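Local coordinates for WlaRA, TDP-fucose-3,4-ketoisomerase (Campylobacter jejuni subsp. jejuni 81116, PDB 5TPV), which belongs to the WxcM-like branch of the cupin superfamily and binds thymidine-5'-diphosphate in a beta-rich, two-subunit structure, at residues N53-F58 with G86-K91; I57-N62 with I105-T110; C65-D70 with I78-K83; K91-Q96 with E128-I133. One frame throughout, in Å; residues are numbered along the deposited sequence.

Overall arrangement
Contacts 1 and 2 both hold strand 56-62: it pairs with 85-89 on one flank and with 105-110 on the other, so the two lie side by side in one antiparallel sheet of the cupin fold. Contact 3 is a hairpin in the facing sheet, and its apolar face meets Phe58 and Leu87 in the core. Contact 2 is the most thoroughly buried, with one face at the subunit interface, whereas contact 1 runs from buried aromatic packing to a polar, watered end. Contact 4 begins at Lys91, where contact 1 stops, and is peripheral: a single lysine bond and a methionine tip replace the backbone ladders. Its strand 94-98 pairs with 65-70 of contact 3.

Contact 1 of 4, residues N53-F58 with G86-K91; sequences NSEFIF and GLYIDK
Four backbone hydrogen bonds zip 56-58 to 86-89 as antiparallel strands, their directions 160° apart. The pair Phe58 and Leu87 bonds both ways, from Phe58 N to Leu87 O over 2.9 Å and back from Leu87 N to Phe58 O. Toward the Phe56/Ile89 end the ladder slackens: Ile89 N reaches Phe56 O at 3.1 Å, but the return bond from Phe56 N to Ile89 O is weak at 3.3 Å.

Apolar packing is heaviest on the face of Phe56, Phe58, Leu87 and Ile89. Ile89 holds CG1 in the crowded position between backbone N and carbonyl carbon (chi1 72°), which brings its CD1 in plane to the edge of the Phe58 ring, 3.8 Å from CE2, while its CG1 runs alongside Phe56. On the reverse face Ile57 CG1 meets the edge of the Tyr88 ring.

Polar contacts gather at and beyond the strand ends. Tyr88, still in its strand, donates a very short bond through OH to Glu55 OE1, 2.4 Å, with carboxylate and ring planes 84° apart. Asp90 OD2 lies only 4.1 Å from Glu55 OE1, a proximity of like charges that could raise the pKa of one carboxylate, while the Tyr88 bond would help offset the charge on Glu55; the same OD2 accepts Lys91 N with its anti lone pair. One water donates to both Ser54 O and Asp90 O, and another links Asn53 OD1 with Lys91 NZ.

Strand 105-110 flanks 56-58, strand 3-13 flanks 86-89, and Ile67 and Leu80 of the facing sheet pack on Phe58.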
# COMPACT_ATOMS: atom_id res chain seq x y z
N ASN B 53 14.15 13.39 -4.58
CA ASN B 53 14.55 11.99 -4.70
C ASN B 53 13.49 10.95 -5.04
O ASN B 53 13.80 9.93 -5.65
CB ASN B 53 15.24 11.60 -3.40
CG ASN B 53 16.29 12.63 -3.01
OD1 ASN B 53 17.05 13.07 -3.87
ND2 ASN B 53 16.34 13.01 -1.73
N SER B 54 12.26 11.12 -4.56
CA SER B 54 11.28 10.04 -4.54
C SER B 54 10.66 9.93 -5.92
O SER B 54 10.32 10.92 -6.58
CB SER B 54 10.17 10.32 -3.53
OG SER B 54 10.64 10.48 -2.20
N GLU B 55 10.46 8.68 -6.29
CA GLU B 55 9.52 8.29 -7.30
C GLU B 55 8.22 7.75 -6.64
O GLU B 55 8.19 7.39 -5.46
CB GLU B 55 10.19 7.20 -8.14
CG GLU B 55 11.37 7.66 -8.96
CD GLU B 55 12.17 6.49 -9.50
OE1 GLU B 55 11.68 5.75 -10.41
OE2 GLU B 55 13.30 6.31 -8.99
N PHE B 56 7.16 7.71 -7.43
CA PHE B 56 5.80 7.47 -6.94
C PHE B 56 5.06 6.59 -7.92
O PHE B 56 5.29 6.71 -9.12
CB PHE B 56 5.00 8.75 -6.76
CG PHE B 56 5.56 9.62 -5.71
CD1 PHE B 56 5.37 9.32 -4.38
CD2 PHE B 56 6.31 10.75 -6.04
CE1 PHE B 56 5.95 10.06 -3.36
CE2 PHE B 56 6.88 11.52 -5.02
CZ PHE B 56 6.72 11.17 -3.70
N ILE B 57 4.22 5.70 -7.40
CA ILE B 57 3.01 5.25 -8.12
C ILE B 57 1.71 5.60 -7.38
O ILE B 57 1.56 5.33 -6.21
CB ILE B 57 3.08 3.74 -8.32
CG1 ILE B 57 4.22 3.39 -9.24
CG2 ILE B 57 1.85 3.17 -9.01
CD1 ILE B 57 4.53 1.92 -9.25
N PHE B 58 0.77 6.19 -8.09
CA PHE B 58 -0.50 6.67 -7.57
C PHE B 58 -1.58 5.72 -8.11
O PHE B 58 -1.64 5.44 -9.31
CB PHE B 58 -0.83 8.10 -8.10
CG PHE B 58 0.17 9.15 -7.71
CD1 PHE B 58 0.10 9.76 -6.49
CD2 PHE B 58 1.21 9.51 -8.57
CE1 PHE B 58 1.05 10.69 -6.09
CE2 PHE B 58 2.16 10.44 -8.19
CZ PHE B 58 2.07 11.04 -6.95
N GLY B 86 -2.22 2.41 -12.50
CA GLY B 86 -1.64 3.48 -11.73
C GLY B 86 -0.75 4.35 -12.58
O GLY B 86 -0.33 3.99 -13.69
N LEU B 87 -0.45 5.50 -12.01
CA LEU B 87 0.44 6.47 -12.62
C LEU B 87 1.75 6.43 -11.92
O LEU B 87 1.83 6.78 -10.72
CB LEU B 87 -0.15 7.87 -12.47
CG LEU B 87 0.78 9.02 -12.90
CD1 LEU B 87 1.10 8.90 -14.38
CD2 LEU B 87 0.05 10.32 -12.63
N TYR B 88 2.76 5.94 -12.63
CA TYR B 88 4.17 6.11 -12.27
C TYR B 88 4.69 7.50 -12.69
O TYR B 88 4.51 7.92 -13.84
CB TYR B 88 5.01 5.06 -12.98
CG TYR B 88 6.49 5.35 -12.85
CD1 TYR B 88 7.18 4.99 -11.71
CD2 TYR B 88 7.17 6.06 -13.83
CE1 TYR B 88 8.50 5.33 -11.53
CE2 TYR B 88 8.51 6.39 -13.68
CZ TYR B 88 9.18 6.01 -12.54
OH TYR B 88 10.50 6.35 -12.39
N ILE B 89 5.34 8.21 -11.78
CA ILE B 89 6.08 9.40 -12.16
C ILE B 89 7.46 9.31 -11.60
O ILE B 89 7.68 8.82 -10.51
CB ILE B 89 5.48 10.73 -11.69
CG1 ILE B 89 5.63 10.95 -10.17
CG2 ILE B 89 4.06 10.83 -12.16
CD1 ILE B 89 5.14 12.32 -9.69
N ASP B 90 8.40 9.88 -12.35
CA ASP B 90 9.81 9.89 -11.90
C ASP B 90 10.01 11.05 -10.92
O ASP B 90 9.10 11.87 -10.71
CB ASP B 90 10.69 10.14 -13.14
CG ASP B 90 12.08 9.52 -13.04
OD1 ASP B 90 12.56 9.16 -14.15
OD2 ASP B 90 12.65 9.40 -11.92
N LYS B 91 11.18 11.13 -10.32
CA LYS B 91 11.45 12.24 -9.40
C LYS B 91 11.46 13.65 -10.03
O LYS B 91 11.50 13.82 -11.25
CB LYS B 91 12.75 11.99 -8.66
CG LYS B 91 13.96 11.75 -9.52
CD LYS B 91 15.21 11.70 -8.65
CE LYS B 91 16.23 10.75 -9.21
NZ LYS B 91 17.53 10.78 -8.47
O HOH W 1 18.34 12.45 -6.50
O HOH W 2 8.40 12.38 -8.05

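Contact 2 of 4, residues I57-N62 with I105-T110; sequences IFIALN and ILLVLT
Leu61 and Leu107 cross obliquely at the apolar centre, Leu61 CG lying 3.9 Å from Leu107 CB and both its methyls meeting Leu107 CD2. Leu107 carries its CG anti to the backbone N (chi1 175°), whereas Leu61 puts its own beside the backbone N, so that the branches meet across the strands. Ile59 CD1 extends this row to Leu109 CD1 at 4.2 Å, and that same Leu109 methyl also lies against Ile57 CB. Ile34 and Tyr36 of the second subunit pack on this row, and Leu61 meets Leu61 of that subunit, placing the face in the dimer interface. On the reverse face Val108 runs alongside Phe58 and points the same way, its CG2 3.9 Å from Phe58 CD1.

Between the faces the backbone pairs are tight in the middle. Leu107 N donates to Ile59 O at 2.7 Å, nearly along the C=O axis, and the return bond from Ile59 N to Leu107 O is 2.8 Å long; Ile57 and Leu109 are likewise doubly bonded.

At the polar edge the order loosens. Ile105 O receives two weak bonds, from Leu61 N at 2.9 Å and Asn62 N at 3.4 Å, and Ile105 N closes onto Asn62 O from above the carbonyl plane, while Asn62 CB rests on Ile105 CD1. Leu61 and Asn62 together facing Ile105 form a classic beta bulge, here where strand 56-62 turns a corner in the antiparallel sheet of a cupin.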
# COMPACT_ATOMS: atom_id res chain seq x y z
N ILE B 57 4.22 5.70 -7.40
CA ILE B 57 3.01 5.25 -8.12
C ILE B 57 1.71 5.60 -7.38
O ILE B 57 1.56 5.33 -6.21
CB ILE B 57 3.08 3.74 -8.32
CG1 ILE B 57 4.22 3.39 -9.24
CG2 ILE B 57 1.85 3.17 -9.01
CD1 ILE B 57 4.53 1.92 -9.25
N PHE B 58 0.77 6.19 -8.09
CA PHE B 58 -0.50 6.67 -7.57
C PHE B 58 -1.58 5.72 -8.11
O PHE B 58 -1.64 5.44 -9.31
CB PHE B 58 -0.83 8.10 -8.10
CG PHE B 58 0.17 9.15 -7.71
CD1 PHE B 58 0.10 9.76 -6.49
CD2 PHE B 58 1.21 9.51 -8.57
CE1 PHE B 58 1.05 10.69 -6.09
CE2 PHE B 58 2.16 10.44 -8.19
CZ PHE B 58 2.07 11.04 -6.95
N ILE B 59 -2.46 5.27 -7.23
CA ILE B 59 -3.52 4.33 -7.58
C ILE B 59 -4.79 4.78 -6.87
O ILE B 59 -4.76 5.03 -5.64
CB ILE B 59 -3.12 2.93 -7.07
CG1 ILE B 59 -1.75 2.53 -7.57
CG2 ILE B 59 -4.13 1.86 -7.43
CD1 ILE B 59 -1.18 1.34 -6.84
N ALA B 60 -5.88 4.92 -7.63
CA ALA B 60 -7.18 5.08 -7.06
C ALA B 60 -7.75 3.71 -6.73
O ALA B 60 -8.29 3.06 -7.61
CB ALA B 60 -8.08 5.84 -8.02
N LEU B 61 -7.58 3.26 -5.50
CA LEU B 61 -8.14 1.99 -5.06
C LEU B 61 -9.62 2.02 -4.99
O LEU B 61 -10.25 1.01 -5.15
CB LEU B 61 -7.74 1.67 -3.64
CG LEU B 61 -6.30 1.33 -3.37
CD1 LEU B 61 -6.17 0.75 -1.99
CD2 LEU B 61 -5.79 0.35 -4.39
N ASN B 62 -10.18 3.16 -4.68
CA ASN B 62 -11.60 3.30 -4.83
C ASN B 62 -11.94 4.69 -5.36
O ASN B 62 -11.17 5.62 -5.20
CB ASN B 62 -12.27 2.96 -3.50
CG ASN B 62 -13.71 2.48 -3.68
OD1 ASN B 62 -14.02 1.67 -4.56
ND2 ASN B 62 -14.60 3.06 -2.91
N ILE B 105 -10.31 6.55 -2.48
CA ILE B 105 -9.15 6.19 -1.66
C ILE B 105 -7.94 6.18 -2.56
O ILE B 105 -7.88 5.43 -3.54
CB ILE B 105 -9.27 4.79 -1.03
CG1 ILE B 105 -10.51 4.76 -0.12
CG2 ILE B 105 -8.00 4.38 -0.26
CD1 ILE B 105 -10.97 3.32 0.15
N LEU B 106 -6.96 7.00 -2.21
CA LEU B 106 -5.77 7.16 -3.04
C LEU B 106 -4.65 6.46 -2.35
O LEU B 106 -4.35 6.81 -1.22
CB LEU B 106 -5.38 8.63 -3.21
CG LEU B 106 -4.11 8.85 -4.04
CD1 LEU B 106 -4.33 8.53 -5.48
CD2 LEU B 106 -3.69 10.31 -3.90
N LEU B 107 -4.05 5.47 -3.02
CA LEU B 107 -2.86 4.82 -2.52
C LEU B 107 -1.63 5.25 -3.33
O LEU B 107 -1.63 5.22 -4.57
CB LEU B 107 -3.04 3.33 -2.64
CG LEU B 107 -1.90 2.38 -2.29
CD1 LEU B 107 -1.54 2.45 -0.83
CD2 LEU B 107 -2.18 0.94 -2.70
N VAL B 108 -0.55 5.47 -2.60
CA VAL B 108 0.75 5.86 -3.13
C VAL B 108 1.87 4.97 -2.64
O VAL B 108 2.05 4.70 -1.47
CB VAL B 108 1.03 7.33 -2.72
CG1 VAL B 108 2.20 7.89 -3.53
CG2 VAL B 108 -0.22 8.16 -2.99
N LEU B 109 2.68 4.52 -3.59
CA LEU B 109 3.90 3.78 -3.30
C LEU B 109 5.10 4.68 -3.64
O LEU B 109 5.08 5.41 -4.65
CB LEU B 109 3.97 2.56 -4.20
CG LEU B 109 2.62 1.86 -4.53
CD1 LEU B 109 2.78 0.75 -5.52
CD2 LEU B 109 1.95 1.29 -3.30
N THR B 110 6.13 4.59 -2.80
CA THR B 110 7.35 5.32 -3.01
C THR B 110 8.58 4.55 -2.49
O THR B 110 8.51 3.57 -1.73
CB THR B 110 7.28 6.73 -2.44
OG1 THR B 110 8.43 7.52 -2.82
CG2 THR B 110 7.25 6.66 -0.96

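Contact 3 of 4, residues C65-D70 with I78-K83; sequences CEILID and IILNNK
Interlocked branches along one face of the hairpin 65-70/75-80 give this contact its shape. The CG2 methyl of Ile67, set in the crowded position between backbone N and carbonyl carbon, is the main bump: it fits between Ile78, 3.8 Å from its CB, and Leu80, whose CD1 is 4.5 Å away. Ile78 in turn fills the dip between Ile67 and Ile69, its CB against the former and its CD1 4.1 Å from Ile69 CD1; that fit goes with a twisted end, chi2 142°, well off staggered. Ile69 likewise has CG1 in the crowded position, which swings its methyl tip over to Ile78. At the other end Cys65 SG rests on Leu80 CB at 4.2 Å. The opposite face has one meeting, Glu66 CG crossing Ile79 CG1 obliquely at 3.8 Å.

The backbones hold these rows in register, with strand directions 145° apart, a strong twist. Cys65 and Leu80 bond in both directions, as do Ile67 and Ile78; Ile67 N meets Ile78 O at 2.8 Å in an almost straight line, 172° at the hydrogen.

Phe58 and Leu87 of the facing sheet cover the isoleucine and leucine row, whereas the carboxylate of Glu66 is held by Tyr98 OH and Asn99 ND2. The hairpin is therefore two-sided: branched hydrocarbon and a thiol turned to the core, and on the outer face a carboxylate chain beside the exposed Ile79.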
# COMPACT_ATOMS: atom_id res chain seq x y z
N CYS B 65 -10.00 10.27 -9.03
CA CYS B 65 -9.53 11.63 -8.84
C CYS B 65 -8.74 11.98 -10.12
O CYS B 65 -8.60 11.13 -11.01
CB CYS B 65 -8.65 11.69 -7.58
SG CYS B 65 -7.14 10.69 -7.72
N GLU B 66 -8.27 13.23 -10.18
CA GLU B 66 -7.53 13.76 -11.32
C GLU B 66 -6.19 14.23 -10.77
O GLU B 66 -6.09 14.81 -9.70
CB GLU B 66 -8.27 14.95 -11.94
CG GLU B 66 -7.95 15.20 -13.40
CD GLU B 66 -8.78 16.33 -14.01
OE1 GLU B 66 -8.17 17.22 -14.67
OE2 GLU B 66 -10.01 16.34 -13.81
N ILE B 67 -5.15 13.97 -11.53
CA ILE B 67 -3.85 14.52 -11.21
C ILE B 67 -3.25 15.37 -12.33
O ILE B 67 -3.28 14.98 -13.52
CB ILE B 67 -2.89 13.41 -10.82
CG1 ILE B 67 -1.50 13.96 -10.55
CG2 ILE B 67 -2.79 12.36 -11.89
CD1 ILE B 67 -0.68 13.06 -9.70
N LEU B 68 -2.66 16.50 -11.96
CA LEU B 68 -1.90 17.31 -12.92
C LEU B 68 -0.46 17.14 -12.53
O LEU B 68 -0.14 17.24 -11.34
CB LEU B 68 -2.32 18.77 -12.90
CG LEU B 68 -1.44 19.88 -13.49
CD1 LEU B 68 -2.21 21.20 -13.36
CD2 LEU B 68 -0.13 20.03 -12.70
N ILE B 69 0.37 16.81 -13.52
CA ILE B 69 1.82 16.73 -13.35
C ILE B 69 2.51 17.74 -14.30
O ILE B 69 1.99 18.03 -15.39
CB ILE B 69 2.42 15.34 -13.63
CG1 ILE B 69 1.99 14.80 -14.99
CG2 ILE B 69 2.05 14.35 -12.55
CD1 ILE B 69 2.59 13.46 -15.30
N ASP B 70 3.69 18.19 -13.89
CA ASP B 70 4.35 19.35 -14.50
C ASP B 70 5.84 19.18 -14.43
O ASP B 70 6.41 18.96 -13.35
CB ASP B 70 3.92 20.64 -13.78
CG ASP B 70 4.38 21.92 -14.51
OD1 ASP B 70 3.48 22.70 -14.85
OD2 ASP B 70 5.58 22.10 -14.79
N ILE B 78 -4.33 13.67 -15.84
CA ILE B 78 -4.65 12.25 -15.90
C ILE B 78 -5.74 11.94 -14.89
O ILE B 78 -5.70 12.43 -13.75
CB ILE B 78 -3.40 11.43 -15.56
CG1 ILE B 78 -2.38 11.60 -16.70
CG2 ILE B 78 -3.71 9.95 -15.34
CD1 ILE B 78 -0.96 11.69 -16.22
N ILE B 79 -6.70 11.11 -15.32
CA ILE B 79 -7.70 10.61 -14.41
C ILE B 79 -7.30 9.24 -13.85
O ILE B 79 -6.91 8.38 -14.60
CB ILE B 79 -9.12 10.70 -15.01
CG1 ILE B 79 -9.53 12.19 -15.04
CG2 ILE B 79 -10.13 9.94 -14.15
CD1 ILE B 79 -10.73 12.51 -15.91
N LEU B 80 -7.36 9.08 -12.53
CA LEU B 80 -7.18 7.79 -11.87
C LEU B 80 -8.56 7.34 -11.40
O LEU B 80 -9.21 8.05 -10.65
CB LEU B 80 -6.22 7.93 -10.70
CG LEU B 80 -4.76 8.26 -11.12
CD1 LEU B 80 -3.87 8.46 -9.93
CD2 LEU B 80 -4.17 7.15 -11.99
N ASN B 81 -9.00 6.18 -11.87
CA ASN B 81 -10.31 5.66 -11.53
C ASN B 81 -10.50 4.15 -11.49
O ASN B 81 -11.64 3.70 -11.41
CB ASN B 81 -11.41 6.25 -12.42
CG ASN B 81 -11.26 5.93 -13.90
OD1 ASN B 81 -11.92 6.57 -14.72
ND2 ASN B 81 -10.39 5.02 -14.27
N ASN B 82 -9.45 3.36 -11.58
CA ASN B 82 -9.63 1.97 -11.21
C ASN B 82 -8.39 1.28 -10.70
O ASN B 82 -7.29 1.78 -10.87
CB ASN B 82 -10.23 1.16 -12.35
CG ASN B 82 -9.19 0.77 -13.36
OD1 ASN B 82 -8.64 1.63 -13.99
ND2 ASN B 82 -8.96 -0.51 -13.53
N LYS B 83 -8.62 0.11 -10.11
CA LYS B 83 -7.60 -0.62 -9.34
C LYS B 83 -6.58 -1.33 -10.18
O LYS B 83 -5.62 -1.86 -9.63
CB LYS B 83 -8.26 -1.69 -8.47
CG LYS B 83 -8.82 -1.13 -7.19
CD LYS B 83 -9.40 -2.25 -6.34
CE LYS B 83 -10.90 -2.39 -6.49
NZ LYS B 83 -11.57 -1.09 -6.26

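Contact 4 of 4, residues K91-Q96 with E128-I133; sequences KMIWKQ and ELKNNI
Segment 91-96 leads from a loop into strand 94-98 of the cupin beta fold, and 128-133 is a piece of the C-terminal helix 123-136 that lies against that loop. Met92 has a left-handed backbone conformation (phi 57°, psi 49°), which bends the chain between the extended Lys91 and the beta-like Ile93. On the helix side the pitch is regular, with Ile133 N bonded to Leu129 O at 2.9 Å. The two backbones stand well apart: their closest alpha carbons, Met92 CA and Lys130 CA, are 7.0 Å from each other, so side chains must bridge the gap.

Met92 does most of the packing. Its chain bends at chi2 and again at chi3 (-85°), curling the tip so that CE lies against the one side of the helix formed by Leu129, Lys130 and Ile133. The methyl lies 4.1 Å from Leu129 CB and also touches the backbone N of Lys130 and Ile133 CD1. Leu52 and Ile120 also pack on Met92, which is buried among them as an apolar plug between the loop and the helix.

Lys130 runs the other way, sliding past Met92 in the opposite direction. With CG anti to its backbone N and a bend at chi2, its aliphatic part is laid along Met92, CD 4.0 Å from Met92 CB. The same course carries the ammonium group to the loop before strand 94-98, making it the polar link between that loop and the helix: Lys130 NZ donates to Met92 O at 2.8 Å, approaching from above the carbonyl plane.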
# COMPACT_ATOMS: atom_id res chain seq x y z
N LYS B 91 11.18 11.13 -10.32
CA LYS B 91 11.45 12.24 -9.40
C LYS B 91 11.46 13.65 -10.03
O LYS B 91 11.50 13.82 -11.25
CB LYS B 91 12.75 11.99 -8.66
CG LYS B 91 13.96 11.75 -9.52
CD LYS B 91 15.21 11.70 -8.65
CE LYS B 91 16.23 10.75 -9.21
NZ LYS B 91 17.53 10.78 -8.47
N MET B 92 11.32 14.69 -9.22
CA MET B 92 11.35 16.08 -9.71
C MET B 92 10.28 16.25 -10.75
O MET B 92 10.48 16.76 -11.88
CB MET B 92 12.76 16.48 -10.24
CG MET B 92 13.69 16.90 -9.12
SD MET B 92 12.99 18.31 -8.20
CE MET B 92 13.51 19.71 -9.19
N ILE B 93 9.10 15.79 -10.38
CA ILE B 93 7.96 16.18 -11.13
C ILE B 93 6.97 16.78 -10.17
O ILE B 93 6.69 16.19 -9.12
CB ILE B 93 7.43 14.97 -11.89
CG1 ILE B 93 8.51 14.43 -12.83
CG2 ILE B 93 6.13 15.34 -12.61
CD1 ILE B 93 8.05 13.49 -13.93
N TRP B 94 6.50 17.97 -10.50
CA TRP B 94 5.54 18.68 -9.65
C TRP B 94 4.16 18.06 -9.92
O TRP B 94 3.82 17.69 -11.06
CB TRP B 94 5.49 20.13 -10.04
CG TRP B 94 4.56 21.01 -9.29
CD1 TRP B 94 3.23 21.19 -9.50
CD2 TRP B 94 4.92 21.89 -8.22
NE1 TRP B 94 2.73 22.15 -8.63
CE2 TRP B 94 3.75 22.57 -7.83
CE3 TRP B 94 6.12 22.17 -7.58
CZ2 TRP B 94 3.74 23.50 -6.80
CZ3 TRP B 94 6.10 23.13 -6.56
CH2 TRP B 94 4.93 23.77 -6.18
N LYS B 95 3.37 18.00 -8.86
CA LYS B 95 2.04 17.42 -8.98
C LYS B 95 1.04 18.10 -8.07
O LYS B 95 1.38 18.61 -7.01
CB LYS B 95 2.10 15.90 -8.72
CG LYS B 95 1.88 15.42 -7.31
CD LYS B 95 3.02 15.67 -6.37
CE LYS B 95 4.31 15.04 -6.81
NZ LYS B 95 5.31 15.36 -5.78
N GLN B 96 -0.19 18.10 -8.53
CA GLN B 96 -1.35 18.49 -7.78
C GLN B 96 -2.55 17.55 -8.06
O GLN B 96 -2.79 17.14 -9.19
CB GLN B 96 -1.64 19.95 -8.14
CG GLN B 96 -2.83 20.55 -7.41
CD GLN B 96 -3.22 21.90 -7.99
OE1 GLN B 96 -3.56 22.01 -9.17
NE2 GLN B 96 -3.20 22.94 -7.15
N GLU B 128 13.52 26.39 -11.70
CA GLU B 128 14.95 26.74 -11.73
C GLU B 128 15.80 25.49 -11.47
O GLU B 128 16.73 25.20 -12.25
CB GLU B 128 15.22 27.83 -10.67
CG GLU B 128 16.35 28.82 -10.93
CD GLU B 128 16.35 29.98 -9.94
OE1 GLU B 128 16.82 29.81 -8.78
OE2 GLU B 128 15.86 31.07 -10.32
N LEU B 129 15.50 24.76 -10.39
CA LEU B 129 16.31 23.55 -10.08
C LEU B 129 16.23 22.50 -11.21
O LEU B 129 17.23 21.91 -11.67
CB LEU B 129 15.90 22.97 -8.73
CG LEU B 129 16.13 23.90 -7.51
CD1 LEU B 129 15.63 23.26 -6.22
CD2 LEU B 129 17.60 24.29 -7.31
N LYS B 130 15.02 22.35 -11.74
CA LYS B 130 14.79 21.37 -12.80
C LYS B 130 15.46 21.79 -14.12
O LYS B 130 16.19 21.00 -14.71
CB LYS B 130 13.27 21.22 -12.96
CG LYS B 130 12.80 20.24 -14.02
CD LYS B 130 12.88 18.80 -13.52
CE LYS B 130 12.05 17.94 -14.44
NZ LYS B 130 12.17 16.52 -14.04
N ASN B 131 15.21 23.00 -14.60
CA ASN B 131 15.96 23.58 -15.74
C ASN B 131 17.49 23.46 -15.62
O ASN B 131 18.17 23.19 -16.61
CB ASN B 131 15.56 25.05 -15.97
CG ASN B 131 14.09 25.21 -16.35
OD1 ASN B 131 13.34 24.24 -16.41
ND2 ASN B 131 13.67 26.45 -16.59
N ASN B 132 18.02 23.60 -14.41
CA ASN B 132 19.44 23.40 -14.16
C ASN B 132 19.89 21.95 -14.28
O ASN B 132 20.97 21.67 -14.82
CB ASN B 132 19.83 23.94 -12.74
CG ASN B 132 21.08 23.27 -12.20
OD1 ASN B 132 22.19 23.74 -12.44
ND2 ASN B 132 20.91 22.12 -11.54
N ILE B 133 19.10 21.03 -13.70
CA ILE B 133 19.35 19.58 -13.78
C ILE B 133 19.37 19.11 -15.24
O ILE B 133 20.29 18.38 -15.66
CB ILE B 133 18.29 18.79 -12.96
CG1 ILE B 133 18.64 18.89 -11.46
CG2 ILE B 133 18.23 17.32 -13.37
CD1 ILE B 133 17.46 18.76 -10.52